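Local structure of genome polyprotein (Rhinovirus C, 6KU8) at residues 97-102 and 121-126. The protein is the 3C cysteine protease of rhinovirus C, which probably cleaves the viral polyprotein at specific sites. Residues are numbered along the deposited sequence; the frame is centred on the assembly and turned at random.
Sequences QREWSN and TVIPYG
Trp100 and Val122 form the hydrogen-bonded pair at the open end of the antiparallel hairpin made by strands 100-107 and 115-130, away from its turn. Trp100 N donates to Val122 O at 2.8 Å and Val122 N to Trp100 O at 2.7 Å. CA-H...O contacts supplement them, from Glu99 CA to Val122 O and from Thr121 CA to Trp100 O. The side chains of the pair share one face of the sheet, with Trp100 CB 4.4 Å from Val122 CB; the Trp100 side chain also touches Val161 of strand 159-167, and that of Val122 touches Leu139. Glu99, its CG anti to the backbone N (chi1 170°) and its chain extended, runs out beside Ile123 and slants over Thr121, bringing OE2 within 3.6 Å of Thr121 CG2. Ahead of strand 100-107, the loop residues Gln97 and Arg98 pack on Pro124: the proline ring lies against the Arg98 carbonyl, CD 3.5 Å from Arg98 O, while Gln97 passes alongside with NE2 3.6 Å from Pro124 CB. Towards the corner at Ser101 and Asn102, a water accepts from Asn102 N (2.9 Å) and is hydrogen-bonded to Thr121 OG1, bridging the two segments. Strand 115-130 pairs onward with strand 138-141, where Tyr125 and Gly126 facing Leu138 make a classic beta bulge, within the second antiparallel sheet of the chymotrypsin-like fold of picornain 3C.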
loop_
_atom_site.group_PDB
_atom_site.type_symbol
_atom_site.label_atom_id
_atom_site.label_comp_id
_atom_site.label_asym_id
_atom_site.label_seq_id
_atom_site.Cartn_x
_atom_site.Cartn_y
_atom_site.Cartn_z
ATOM N N GLN A 97 3.785 -5.683 -13.913
ATOM C CA GLN A 97 4.343 -4.345 -13.807
ATOM C C GLN A 97 4.238 -3.640 -15.149
ATOM O O GLN A 97 4.513 -4.237 -16.192
ATOM C CB GLN A 97 5.797 -4.419 -13.359
ATOM C CG GLN A 97 5.971 -4.829 -11.916
ATOM C CD GLN A 97 7.429 -4.841 -11.518
ATOM O OE1 GLN A 97 8.013 -5.905 -11.286
ATOM N NE2 GLN A 97 8.034 -3.656 -11.460
ATOM N N ARG A 98 3.821 -2.374 -15.122
ATOM C CA ARG A 98 3.676 -1.574 -16.330
ATOM C C ARG A 98 3.855 -0.103 -15.961
ATOM O O ARG A 98 3.755 0.281 -14.795
ATOM C CB ARG A 98 2.314 -1.825 -17.025
ATOM C CG ARG A 98 1.366 -2.839 -16.331
ATOM C CD ARG A 98 0.739 -3.958 -17.258
ATOM N NE ARG A 98 -0.707 -3.786 -17.516
ATOM C CZ ARG A 98 -1.708 -4.603 -17.138
ATOM N NH1 ARG A 98 -1.498 -5.731 -16.460
ATOM N NH2 ARG A 98 -2.963 -4.273 -17.459
ATOM N N GLU A 99 4.144 0.721 -16.965
ATOM C CA GLU A 99 4.140 2.168 -16.767
ATOM C C GLU A 99 2.708 2.707 -16.776
ATOM O O GLU A 99 1.869 2.267 -17.565
ATOM C CB GLU A 99 4.983 2.847 -17.852
ATOM C CG GLU A 99 4.862 4.367 -17.894
ATOM C CD GLU A 99 5.829 5.000 -18.877
ATOM O OE1 GLU A 99 6.874 4.378 -19.157
ATOM O OE2 GLU A 99 5.540 6.114 -19.367
ATOM N N TRP A 100 2.427 3.663 -15.892
ATOM C CA TRP A 100 1.102 4.270 -15.768
ATOM C C TRP A 100 1.243 5.779 -15.814
ATOM O O TRP A 100 2.181 6.335 -15.233
ATOM C CB TRP A 100 0.392 3.868 -14.458
ATOM C CG TRP A 100 0.211 2.400 -14.363
ATOM C CD1 TRP A 100 1.105 1.501 -13.880
ATOM C CD2 TRP A 100 -0.926 1.645 -14.809
ATOM N NE1 TRP A 100 0.602 0.219 -13.997
ATOM C CE2 TRP A 100 -0.645 0.286 -14.566
ATOM C CE3 TRP A 100 -2.148 1.989 -15.406
ATOM C CZ2 TRP A 100 -1.548 -0.735 -14.879
ATOM C CZ3 TRP A 100 -3.046 0.978 -15.715
ATOM C CH2 TRP A 100 -2.736 -0.370 -15.458
ATOM N N SER A 101 0.321 6.443 -16.508
ATOM C CA SER A 101 0.312 7.898 -16.515
ATOM C C SER A 101 -0.787 8.431 -15.595
ATOM O O SER A 101 -1.755 7.733 -15.261
ATOM C CB SER A 101 0.137 8.444 -17.946
ATOM O OG SER A 101 -1.073 8.002 -18.523
ATOM N N ASN A 102 -0.592 9.669 -15.145
ATOM C CA ASN A 102 -1.610 10.417 -14.408
ATOM C C ASN A 102 -2.094 9.657 -13.171
ATOM O O ASN A 102 -3.292 9.594 -12.873
ATOM C CB ASN A 102 -2.779 10.775 -15.331
ATOM C CG ASN A 102 -2.328 11.519 -16.577
ATOM O OD1 ASN A 102 -2.317 10.969 -17.676
ATOM N ND2 ASN A 102 -1.953 12.775 -16.408
ATOM N N THR A 121 3.555 10.194 -13.768
ATOM C CA THR A 121 3.862 8.908 -14.379
ATOM C C THR A 121 4.554 7.996 -13.377
ATOM O O THR A 121 5.410 8.430 -12.597
ATOM C CB THR A 121 4.747 9.096 -15.614
ATOM O OG1 THR A 121 4.032 9.851 -16.588
ATOM C CG2 THR A 121 5.145 7.752 -16.224
ATOM N N VAL A 122 4.156 6.729 -13.390
ATOM C CA VAL A 122 4.701 5.710 -12.515
ATOM C C VAL A 122 5.372 4.676 -13.412
ATOM O O VAL A 122 4.732 4.137 -14.323
ATOM C CB VAL A 122 3.598 5.081 -11.645
ATOM C CG1 VAL A 122 4.106 3.856 -10.909
ATOM C CG2 VAL A 122 2.969 6.126 -10.696
ATOM N N ILE A 123 6.646 4.394 -13.157
ATOM C CA ILE A 123 7.412 3.504 -14.028
ATOM C C ILE A 123 7.989 2.336 -13.241
ATOM O O ILE A 123 8.497 2.527 -12.125
ATOM C CB ILE A 123 8.546 4.257 -14.752
ATOM C CG1 ILE A 123 9.642 4.630 -13.751
ATOM C CG2 ILE A 123 8.004 5.476 -15.488
ATOM C CD1 ILE A 123 10.849 5.336 -14.350
ATOM N N PRO A 124 7.969 1.120 -13.789
ATOM C CA PRO A 124 8.663 0.016 -13.122
ATOM C C PRO A 124 10.133 0.362 -12.981
ATOM O O PRO A 124 10.766 0.855 -13.915
ATOM C CB PRO A 124 8.437 -1.177 -14.061
ATOM C CG PRO A 124 7.142 -0.842 -14.759
ATOM C CD PRO A 124 7.241 0.664 -14.986
ATOM N N TYR A 125 10.665 0.136 -11.790
ATOM C CA TYR A 125 12.006 0.598 -11.490
ATOM C C TYR A 125 12.916 -0.483 -10.935
ATOM O O TYR A 125 14.133 -0.276 -10.890
ATOM C CB TYR A 125 11.942 1.786 -10.515
ATOM C CG TYR A 125 13.245 2.557 -10.400
ATOM C CD1 TYR A 125 13.686 3.381 -11.429
ATOM C CD2 TYR A 125 14.022 2.467 -9.252
ATOM C CE1 TYR A 125 14.886 4.096 -11.317
ATOM C CE2 TYR A 125 15.213 3.165 -9.129
ATOM C CZ TYR A 125 15.642 3.974 -10.163
ATOM O OH TYR A 125 16.827 4.663 -10.018
ATOM N N GLY A 126 12.388 -1.625 -10.529
ATOM C CA GLY A 126 13.244 -2.706 -10.105
ATOM C C GLY A 126 13.531 -2.703 -8.622
ATOM O O GLY A 126 12.667 -2.362 -7.804
HETATM O O HOH W 1 1.624 11.248 -16.154
#